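Local coordinates for DNA mismatch repair protein MutS (Thermus aquaticus, PDB 1EWQ), which binds mismatched DNA in mismatch repair, probably carrying out the recognition step, and has a weak ATPase activity, at residues F446-E451 against E483-V488; K462-V467 against Y476-M481; M574-V579 against R688-F693. All blocks are in the same frame, centred on the assembly; numbering follows the deposited sequence.

Contact 1 of 3, residues F446-E451 against E483-V488; sequences FGYYLE and EKEREV
The ring of Tyr448 meets the side chain of Glu485 at its edge: CG of Glu485 lies near the ring plane, 3.7 Å from Tyr448 CD1, and the carboxylate oxygen OE1 also sits in that plane. Elsewhere Phe422 stacks on the same ring, and the ring of Tyr442 meets it at a slant. Past the other end of the ring, Tyr448 OH reaches CG1 of Val488, one helical turn further on, at 3.8 Å.

Glu485 runs out from its helix nearly straight, with CG anti to the backbone N (chi1 179°) and CD continuing the line. At its end OE1 accepts a hydrogen bond from the backbone N of Tyr448, 2.9 Å long, with an N-H...O angle of 154°. The donor stands well above the carboxylate plane, about 50° out of it. A water donates to the same OE1 at 2.6 Å and also to Tyr448 O at 2.6 Å, so one carboxylate oxygen is tied to both the N-H and the C=O of a single residue. Gly447 allows this close approach, since its CA lies 3.5 Å from OE1 and a side chain there would run into the oxygen; its positive phi also suits a residue without CB.

Within the MutS domain III range, the contact joins the corner at Tyr448, beside strand 449-453 of the small antiparallel sheet, to the side of helix 479-511. Helix 406-433 packs alongside, with His415 touching Val488, while Phe446 faces strand 465-469 and reaches Leu470 of the second subunit.

Contact 2 of 3, residues K462-V467 against Y476-M481; sequences KEYRPV and YTLPEM
Arg465 and Thr477 form an antiparallel hydrogen-bonded pair. Arg465 N donates to Thr477 O at 2.9 Å; the return bond, from Thr477 N to Arg465 O, is bent to 127° and weak. Their side chains run side by side in the same direction, and the arginine chain, bent at chi2 and chi3, ends with its guanidinium face against the methyl: Thr477 CG2 sits over the centre of that face, 3.5 Å above the plane.

Beyond this pair the packing centres on Tyr464 and Tyr476. Their CB atoms meet at 3.6 Å, and the two rings, with planes 52° apart, come together obliquely, Tyr464 CD2 lying 3.7 Å from Tyr476 CD1. Further round the Tyr464 ring, CD1 touches Leu478 CD2 at 3.4 Å, while the hydroxyl is hydrogen-bonded to Glu429 of helix 406-433. An alanine in place of Tyr464 would probably open a gap beside Tyr476 CD1 and Leu478 CD2 and leave Glu429 without this partner.

The contact lies in the beta hairpin of strands 465-469 and 473-477, and just after it Leu478 takes the N-cap position of helix 479-511. Strand 449-453 flanks the hairpin, its Leu450 touching both Tyr464 and Leu478.

Contact 3 of 3, residues M574-V579 against R688-F693; sequences MAHELV and RAYTLF
Leu578 pairs with Thr691 and Val579 with Leu692 in parallel register. Val579 N donates to Thr691 O at 2.7 Å, and Val579 O accepts from Phe693 N at 2.8 Å, both close to straight. Ahead of the strands, Arg688 ends helix 670-687 in a Schellman motif, its phi positive at 71°, and its carbonyl O turns to the other segment.

There it takes a hydrogen bond from His576 ND1, 2.9 Å long and lying in the imidazole plane. Both faces of this ring are occupied, each toward the rim: Tyr690 OH stands 3.1 Å above one and Arg688 NH1 3.4 Å above the opposite one. The Tyr690 ring is tilted 44° to the imidazole, and one of its faces lies over the backbone N of His576. Asp549 holds both partners, binding His576 NE2 through its carboxylate and Tyr690 OH through its backbone O. Further on, the selenium of Met574, a selenomethionine, packs on Leu692 CD2 at 3.7 Å, and Val579 CG1 meets the same methyl.

These are two central strands of the P-loop ATPase sheet, 578-582 leading toward the predicted ATP-binding loop. Strand 657-662 flanks 690-694, strand 708-716 flanks 578-582, and helices 589-603 and 670-687 pack against the pair, touching Leu692 and Thr691 respectively.

In the fold
Contacts 1 and 2 are neighbours, their centres about 10 Å apart, and contact 2 is nested along the chain inside the loop that contact 1 closes. They share the four-stranded antiparallel sheet and helix 479-511, within the MutS domain III range, and are joined by Leu450 O to Tyr476 N and by Met481 packing on Tyr448. Contact 1 comes within about 5 Å of the bound DNA at its nearest atom. Contact 3 follows later in the chain, on the opposite side of its centre, about 88 and 98 Å from the other two between centres, and belongs to the ATPase sheet. The DNA-proximal region and the predicted ATP-binding region thus lie far apart.

Contact 1 of 3, residues F446-E451 against E483-V488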
loop_
_atom_site.group_PDB
_atom_site.type_symbol
_atom_site.label_atom_id
_atom_site.label_comp_id
_atom_site.label_asym_id
_atom_site.label_seq_id
_atom_site.Cartn_x
_atom_site.Cartn_y
_atom_site.Cartn_z
ATOM N N PHE C 446 -7.761 15.207 -45.859
ATOM C CA PHE C 446 -8.033 15.700 -47.206
ATOM C C PHE C 446 -9.423 16.295 -47.404
ATOM O O PHE C 446 -9.694 16.888 -48.445
ATOM C CB PHE C 446 -7.799 14.583 -48.240
ATOM C CG PHE C 446 -6.374 14.086 -48.292
ATOM C CD1 PHE C 446 -5.945 13.058 -47.454
ATOM C CD2 PHE C 446 -5.452 14.668 -49.161
ATOM C CE1 PHE C 446 -4.615 12.613 -47.482
ATOM C CE2 PHE C 446 -4.120 14.234 -49.199
ATOM C CZ PHE C 446 -3.700 13.206 -48.358
ATOM N N GLY C 447 -10.302 16.146 -46.416
ATOM C CA GLY C 447 -11.650 16.682 -46.547
ATOM C C GLY C 447 -12.533 15.770 -47.380
ATOM O O GLY C 447 -12.321 14.558 -47.401
ATOM N N TYR C 448 -13.528 16.333 -48.062
ATOM C CA TYR C 448 -14.417 15.527 -48.898
ATOM C C TYR C 448 -13.757 15.165 -50.220
ATOM O O TYR C 448 -12.989 15.945 -50.765
ATOM C CB TYR C 448 -15.729 16.261 -49.159
ATOM C CG TYR C 448 -16.583 16.382 -47.921
ATOM C CD1 TYR C 448 -16.341 17.379 -46.976
ATOM C CD2 TYR C 448 -17.596 15.462 -47.663
ATOM C CE1 TYR C 448 -17.088 17.449 -45.804
ATOM C CE2 TYR C 448 -18.346 15.524 -46.492
ATOM C CZ TYR C 448 -18.087 16.519 -45.569
ATOM O OH TYR C 448 -18.836 16.580 -44.416
ATOM N N TYR C 449 -14.073 13.989 -50.746
ATOM C CA TYR C 449 -13.455 13.551 -51.996
ATOM C C TYR C 449 -14.252 12.496 -52.752
ATOM O O TYR C 449 -15.188 11.903 -52.221
ATOM C CB TYR C 449 -12.055 12.989 -51.702
ATOM C CG TYR C 449 -12.077 11.812 -50.745
ATOM C CD1 TYR C 449 -12.584 10.563 -51.142
ATOM C CD2 TYR C 449 -11.642 11.954 -49.430
ATOM C CE1 TYR C 449 -12.658 9.487 -50.248
ATOM C CE2 TYR C 449 -11.716 10.889 -48.524
ATOM C CZ TYR C 449 -12.225 9.661 -48.937
ATOM O OH TYR C 449 -12.318 8.628 -48.030
ATOM N N LEU C 450 -13.846 12.275 -54.001
ATOM C CA LEU C 450 -14.445 11.273 -54.881
ATOM C C LEU C 450 -13.395 10.170 -54.931
ATOM O O LEU C 450 -12.206 10.451 -55.113
ATOM C CB LEU C 450 -14.659 11.851 -56.282
ATOM C CG LEU C 450 -15.696 12.966 -56.398
ATOM C CD1 LEU C 450 -15.368 13.855 -57.583
ATOM C CD2 LEU C 450 -17.086 12.348 -56.532
ATOM N N GLU C 451 -13.826 8.925 -54.775
ATOM C CA GLU C 451 -12.900 7.801 -54.758
ATOM C C GLU C 451 -13.216 6.767 -55.839
ATOM O O GLU C 451 -14.353 6.313 -55.967
ATOM C CB GLU C 451 -12.937 7.136 -53.375
ATOM C CG GLU C 451 -11.930 6.015 -53.165
ATOM C CD GLU C 451 -12.123 5.303 -51.832
ATOM O OE1 GLU C 451 -12.992 4.401 -51.751
ATOM O OE2 GLU C 451 -11.419 5.652 -50.858
ATOM N N GLU C 483 -16.207 24.298 -52.501
ATOM C CA GLU C 483 -17.137 25.302 -52.000
ATOM C C GLU C 483 -18.000 24.730 -50.888
ATOM O O GLU C 483 -18.061 25.283 -49.787
ATOM C CB GLU C 483 -18.045 25.784 -53.130
ATOM C CG GLU C 483 -19.156 26.719 -52.677
ATOM C CD GLU C 483 -20.295 26.776 -53.673
ATOM O OE1 GLU C 483 -20.026 27.102 -54.850
ATOM O OE2 GLU C 483 -21.452 26.490 -53.280
ATOM N N LYS C 484 -18.678 23.626 -51.196
ATOM C CA LYS C 484 -19.556 22.962 -50.242
ATOM C C LYS C 484 -18.840 22.525 -48.976
ATOM O O LYS C 484 -19.379 22.656 -47.877
ATOM C CB LYS C 484 -20.225 21.755 -50.895
ATOM C CG LYS C 484 -21.431 22.120 -51.731
ATOM C CD LYS C 484 -22.526 22.688 -50.845
ATOM C CE LYS C 484 -23.790 22.978 -51.630
ATOM N NZ LYS C 484 -24.894 23.398 -50.719
ATOM N N GLU C 485 -17.631 22.003 -49.123
ATOM C CA GLU C 485 -16.874 21.568 -47.960
ATOM C C GLU C 485 -16.730 22.733 -46.986
ATOM O O GLU C 485 -17.131 22.629 -45.829
ATOM C CB GLU C 485 -15.494 21.064 -48.370
ATOM C CG GLU C 485 -14.652 20.619 -47.191
ATOM C CD GLU C 485 -13.306 20.079 -47.610
ATOM O OE1 GLU C 485 -13.283 19.155 -48.441
ATOM O OE2 GLU C 485 -12.273 20.575 -47.108
ATOM N N ARG C 486 -16.163 23.838 -47.468
ATOM C CA ARG C 486 -15.960 25.040 -46.657
ATOM C C ARG C 486 -17.246 25.478 -45.963
ATOM O O ARG C 486 -17.207 26.069 -44.885
ATOM C CB ARG C 486 -15.450 26.192 -47.531
ATOM C CG ARG C 486 -14.038 26.004 -48.060
ATOM C CD ARG C 486 -13.830 26.814 -49.337
ATOM N NE ARG C 486 -12.474 26.678 -49.872
ATOM C CZ ARG C 486 -12.119 27.050 -51.100
ATOM N NH1 ARG C 486 -13.024 27.574 -51.920
ATOM N NH2 ARG C 486 -10.862 26.903 -51.509
ATOM N N GLU C 487 -18.377 25.192 -46.595
ATOM C CA GLU C 487 -19.678 25.547 -46.050
ATOM C C GLU C 487 -19.979 24.677 -44.831
ATOM O O GLU C 487 -20.302 25.184 -43.761
ATOM C CB GLU C 487 -20.758 25.352 -47.122
ATOM C CG GLU C 487 -22.181 25.697 -46.696
ATOM C CD GLU C 487 -22.324 27.135 -46.224
ATOM O OE1 GLU C 487 -21.451 27.969 -46.565
ATOM O OE2 GLU C 487 -23.318 27.434 -45.523
ATOM N N VAL C 488 -19.868 23.364 -45.002
ATOM C CA VAL C 488 -20.122 22.424 -43.924
ATOM C C VAL C 488 -19.253 22.755 -42.714
ATOM O O VAL C 488 -19.716 22.696 -41.574
ATOM C CB VAL C 488 -19.859 20.971 -44.391
ATOM C CG1 VAL C 488 -19.691 20.050 -43.200
ATOM C CG2 VAL C 488 -21.023 20.493 -45.251
HETATM O O HOH W 1 -13.626 18.459 -50.918
#

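Contact 2 of 3, residues K462-V467 against Y476-M481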
loop_
_atom_site.group_PDB
_atom_site.type_symbol
_atom_site.label_atom_id
_atom_site.label_comp_id
_atom_site.label_asym_id
_atom_site.label_seq_id
_atom_site.Cartn_x
_atom_site.Cartn_y
_atom_site.Cartn_z
ATOM N N LYS C 462 -11.725 14.050 -67.022
ATOM C CA LYS C 462 -10.654 15.045 -67.016
ATOM C C LYS C 462 -10.801 16.106 -65.926
ATOM O O LYS C 462 -9.805 16.663 -65.462
ATOM C CB LYS C 462 -10.585 15.745 -68.381
ATOM C CG LYS C 462 -10.648 14.826 -69.608
ATOM C CD LYS C 462 -9.440 13.880 -69.734
ATOM C CE LYS C 462 -9.663 12.561 -68.989
ATOM N NZ LYS C 462 -8.663 11.500 -69.363
ATOM N N GLU C 463 -12.041 16.389 -65.532
ATOM C CA GLU C 463 -12.326 17.399 -64.505
ATOM C C GLU C 463 -11.832 17.011 -63.115
ATOM O O GLU C 463 -11.503 17.878 -62.305
ATOM C CB GLU C 463 -13.836 17.671 -64.418
ATOM C CG GLU C 463 -14.471 18.189 -65.695
ATOM C CD GLU C 463 -14.336 17.221 -66.864
ATOM O OE1 GLU C 463 -14.670 16.023 -66.701
ATOM O OE2 GLU C 463 -13.899 17.665 -67.951
ATOM N N TYR C 464 -11.800 15.713 -62.830
ATOM C CA TYR C 464 -11.354 15.241 -61.526
ATOM C C TYR C 464 -9.938 15.703 -61.239
ATOM O O TYR C 464 -9.033 15.481 -62.039
ATOM C CB TYR C 464 -11.429 13.712 -61.458
ATOM C CG TYR C 464 -12.820 13.184 -61.202
ATOM C CD1 TYR C 464 -13.942 13.908 -61.596
ATOM C CD2 TYR C 464 -13.014 11.941 -60.600
ATOM C CE1 TYR C 464 -15.228 13.409 -61.404
ATOM C CE2 TYR C 464 -14.296 11.426 -60.405
ATOM C CZ TYR C 464 -15.398 12.168 -60.811
ATOM O OH TYR C 464 -16.669 11.676 -60.641
ATOM N N ARG C 465 -9.759 16.367 -60.102
ATOM C CA ARG C 465 -8.446 16.846 -59.703
ATOM C C ARG C 465 -7.899 15.878 -58.651
ATOM O O ARG C 465 -8.475 15.722 -57.576
ATOM C CB ARG C 465 -8.544 18.272 -59.134
ATOM C CG ARG C 465 -7.204 18.900 -58.730
ATOM C CD ARG C 465 -7.122 19.141 -57.209
ATOM N NE ARG C 465 -7.955 20.263 -56.766
ATOM C CZ ARG C 465 -8.257 20.538 -55.494
ATOM N NH1 ARG C 465 -7.798 19.774 -54.506
ATOM N NH2 ARG C 465 -9.026 21.589 -55.206
ATOM N N PRO C 466 -6.790 15.195 -58.973
ATOM C CA PRO C 466 -6.129 14.232 -58.088
ATOM C C PRO C 466 -5.891 14.870 -56.731
ATOM O O PRO C 466 -5.445 16.011 -56.656
ATOM C CB PRO C 466 -4.819 13.936 -58.818
ATOM C CG PRO C 466 -5.206 14.099 -60.268
ATOM C CD PRO C 466 -6.045 15.350 -60.234
ATOM N N VAL C 467 -6.195 14.143 -55.663
ATOM C CA VAL C 467 -5.998 14.679 -54.318
ATOM C C VAL C 467 -5.181 13.746 -53.426
ATOM O O VAL C 467 -4.278 14.185 -52.701
ATOM C CB VAL C 467 -7.362 14.978 -53.638
ATOM C CG1 VAL C 467 -7.171 15.233 -52.156
ATOM C CG2 VAL C 467 -7.995 16.199 -54.283
ATOM N N TYR C 476 -10.056 12.202 -55.806
ATOM C CA TYR C 476 -10.026 13.456 -56.536
ATOM C C TYR C 476 -10.961 14.494 -55.950
ATOM O O TYR C 476 -11.633 14.269 -54.943
ATOM C CB TYR C 476 -10.423 13.238 -57.998
ATOM C CG TYR C 476 -9.791 12.034 -58.657
ATOM C CD1 TYR C 476 -10.273 10.749 -58.406
ATOM C CD2 TYR C 476 -8.728 12.180 -59.550
ATOM C CE1 TYR C 476 -9.718 9.637 -59.024
ATOM C CE2 TYR C 476 -8.161 11.073 -60.182
ATOM C CZ TYR C 476 -8.663 9.804 -59.912
ATOM O OH TYR C 476 -8.116 8.698 -60.519
ATOM N N THR C 477 -11.009 15.632 -56.627
ATOM C CA THR C 477 -11.841 16.736 -56.206
ATOM C C THR C 477 -12.447 17.441 -57.406
ATOM O O THR C 477 -11.867 17.456 -58.491
ATOM C CB THR C 477 -11.005 17.748 -55.390
ATOM O OG1 THR C 477 -10.923 17.308 -54.031
ATOM C CG2 THR C 477 -11.604 19.125 -55.449
ATOM N N LEU C 478 -13.634 17.993 -57.203
ATOM C CA LEU C 478 -14.317 18.762 -58.227
ATOM C C LEU C 478 -14.456 20.147 -57.596
ATOM O O LEU C 478 -14.522 20.273 -56.372
ATOM C CB LEU C 478 -15.703 18.179 -58.539
ATOM C CG LEU C 478 -15.802 16.887 -59.361
ATOM C CD1 LEU C 478 -17.262 16.607 -59.672
ATOM C CD2 LEU C 478 -15.025 17.022 -60.664
ATOM N N PRO C 479 -14.475 21.203 -58.421
ATOM C CA PRO C 479 -14.604 22.587 -57.948
ATOM C C PRO C 479 -15.831 22.850 -57.056
ATOM O O PRO C 479 -15.747 23.581 -56.063
ATOM C CB PRO C 479 -14.651 23.383 -59.251
ATOM C CG PRO C 479 -13.753 22.575 -60.156
ATOM C CD PRO C 479 -14.225 21.162 -59.874
ATOM N N GLU C 480 -16.964 22.257 -57.419
ATOM C CA GLU C 480 -18.209 22.421 -56.667
ATOM C C GLU C 480 -18.085 21.957 -55.218
ATOM O O GLU C 480 -18.709 22.519 -54.318
ATOM C CB GLU C 480 -19.330 21.626 -57.347
ATOM C CG GLU C 480 -20.393 22.462 -58.052
ATOM C CD GLU C 480 -21.392 23.096 -57.092
ATOM O OE1 GLU C 480 -21.009 24.027 -56.344
ATOM O OE2 GLU C 480 -22.566 22.653 -57.082
HETATM N N MSE C 481 -17.276 20.923 -55.006
HETATM C CA MSE C 481 -17.069 20.340 -53.684
HETATM C C MSE C 481 -16.309 21.227 -52.719
HETATM O O MSE C 481 -16.673 21.340 -51.552
HETATM C CB MSE C 481 -16.318 19.026 -53.819
HETATM C CG MSE C 481 -17.061 17.969 -54.582
HETATM SE SE MSE C 481 -15.908 16.471 -54.822
HETATM C CE MSE C 481 -15.757 15.898 -52.983
#

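Contact 3 of 3, residues M574-V579 against R688-F693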
loop_
_atom_site.group_PDB
_atom_site.type_symbol
_atom_site.label_atom_id
_atom_site.label_comp_id
_atom_site.label_asym_id
_atom_site.label_seq_id
_atom_site.Cartn_x
_atom_site.Cartn_y
_atom_site.Cartn_z
HETATM N N MSE C 574 -26.328 1.009 36.190
HETATM C CA MSE C 574 -25.302 1.925 36.684
HETATM C C MSE C 574 -25.878 3.289 37.014
HETATM O O MSE C 574 -26.691 3.834 36.260
HETATM C CB MSE C 574 -24.233 2.154 35.621
HETATM C CG MSE C 574 -23.152 1.126 35.534
HETATM SE SE MSE C 574 -21.674 1.979 34.656
HETATM C CE MSE C 574 -20.954 2.923 36.146
ATOM N N ALA C 575 -25.416 3.870 38.112
ATOM C CA ALA C 575 -25.896 5.184 38.519
ATOM C C ALA C 575 -24.768 5.920 39.217
ATOM O O ALA C 575 -24.691 5.918 40.443
ATOM C CB ALA C 575 -27.089 5.034 39.457
ATOM N N HIS C 576 -23.893 6.543 38.433
ATOM C CA HIS C 576 -22.757 7.271 38.991
ATOM C C HIS C 576 -22.013 6.319 39.912
ATOM O O HIS C 576 -21.602 6.697 40.999
ATOM C CB HIS C 576 -23.238 8.489 39.793
ATOM C CG HIS C 576 -23.987 9.497 38.977
ATOM N ND1 HIS C 576 -23.357 10.427 38.175
ATOM C CD2 HIS C 576 -25.316 9.711 38.827
ATOM C CE1 HIS C 576 -24.267 11.166 37.568
ATOM N NE2 HIS C 576 -25.463 10.752 37.945
ATOM N N GLU C 577 -21.853 5.080 39.465
ATOM C CA GLU C 577 -21.177 4.046 40.243
ATOM C C GLU C 577 -19.820 3.605 39.681
ATOM O O GLU C 577 -19.538 3.779 38.493
ATOM C CB GLU C 577 -22.092 2.818 40.354
ATOM C CG GLU C 577 -23.342 3.048 41.195
ATOM C CD GLU C 577 -24.388 1.951 41.032
ATOM O OE1 GLU C 577 -24.936 1.806 39.916
ATOM O OE2 GLU C 577 -24.662 1.239 42.025
ATOM N N LEU C 578 -18.985 3.051 40.557
ATOM C CA LEU C 578 -17.678 2.523 40.182
ATOM C C LEU C 578 -17.950 1.029 40.024
ATOM O O LEU C 578 -18.096 0.312 41.015
ATOM C CB LEU C 578 -16.675 2.736 41.313
ATOM C CG LEU C 578 -15.183 2.492 41.081
ATOM C CD1 LEU C 578 -14.616 1.865 42.335
ATOM C CD2 LEU C 578 -14.930 1.597 39.895
ATOM N N VAL C 579 -18.034 0.566 38.782
ATOM C CA VAL C 579 -18.333 -0.835 38.506
ATOM C C VAL C 579 -17.094 -1.638 38.147
ATOM O O VAL C 579 -16.530 -1.469 37.073
ATOM C CB VAL C 579 -19.349 -0.953 37.341
ATOM C CG1 VAL C 579 -19.587 -2.407 36.995
ATOM C CG2 VAL C 579 -20.654 -0.278 37.720
ATOM N N ARG C 688 -17.733 10.576 40.867
ATOM C CA ARG C 688 -19.112 10.155 40.639
ATOM C C ARG C 688 -19.438 9.884 39.166
ATOM O O ARG C 688 -20.608 9.850 38.777
ATOM C CB ARG C 688 -20.109 11.174 41.208
ATOM C CG ARG C 688 -20.041 11.340 42.727
ATOM C CD ARG C 688 -21.112 12.305 43.254
ATOM N NE ARG C 688 -22.359 11.620 43.613
ATOM C CZ ARG C 688 -23.369 11.383 42.782
ATOM N NH1 ARG C 688 -23.302 11.778 41.516
ATOM N NH2 ARG C 688 -24.451 10.749 43.222
ATOM N N ALA C 689 -18.406 9.698 38.349
ATOM C CA ALA C 689 -18.628 9.393 36.939
ATOM C C ALA C 689 -19.125 7.947 36.870
ATOM O O ALA C 689 -19.040 7.215 37.855
ATOM C CB ALA C 689 -17.339 9.529 36.163
ATOM N N TYR C 690 -19.677 7.552 35.728
ATOM C CA TYR C 690 -20.134 6.181 35.556
ATOM C C TYR C 690 -18.892 5.463 35.038
ATOM O O TYR C 690 -18.496 5.637 33.877
ATOM C CB TYR C 690 -21.253 6.085 34.515
ATOM C CG TYR C 690 -22.510 6.876 34.818
ATOM C CD1 TYR C 690 -22.481 8.264 34.909
ATOM C CD2 TYR C 690 -23.747 6.231 34.945
ATOM C CE1 TYR C 690 -23.657 8.999 35.109
ATOM C CE2 TYR C 690 -24.924 6.948 35.147
ATOM C CZ TYR C 690 -24.876 8.330 35.225
ATOM O OH TYR C 690 -26.044 9.050 35.397
ATOM N N THR C 691 -18.286 4.657 35.898
ATOM C CA THR C 691 -17.071 3.961 35.543
ATOM C C THR C 691 -17.177 2.431 35.474
ATOM O O THR C 691 -17.678 1.786 36.398
ATOM C CB THR C 691 -15.940 4.325 36.549
ATOM O OG1 THR C 691 -15.745 5.746 36.583
ATOM C CG2 THR C 691 -14.650 3.661 36.156
ATOM N N LEU C 692 -16.717 1.867 34.357
ATOM C CA LEU C 692 -16.664 0.415 34.184
ATOM C C LEU C 692 -15.159 0.143 34.204
ATOM O O LEU C 692 -14.412 0.650 33.363
ATOM C CB LEU C 692 -17.260 -0.034 32.847
ATOM C CG LEU C 692 -18.773 0.014 32.637
ATOM C CD1 LEU C 692 -19.100 -0.487 31.233
ATOM C CD2 LEU C 692 -19.479 -0.849 33.677
ATOM N N PHE C 693 -14.718 -0.647 35.168
ATOM C CA PHE C 693 -13.304 -0.936 35.325
ATOM C C PHE C 693 -13.051 -2.431 35.300
ATOM O O PHE C 693 -13.273 -3.109 36.303
ATOM C CB PHE C 693 -12.828 -0.332 36.658
ATOM C CG PHE C 693 -11.338 -0.391 36.884
ATOM C CD1 PHE C 693 -10.759 0.374 37.902
ATOM C CD2 PHE C 693 -10.510 -1.202 36.104
ATOM C CE1 PHE C 693 -9.389 0.338 38.137
ATOM C CE2 PHE C 693 -9.128 -1.249 36.334
ATOM C CZ PHE C 693 -8.571 -0.476 37.352
#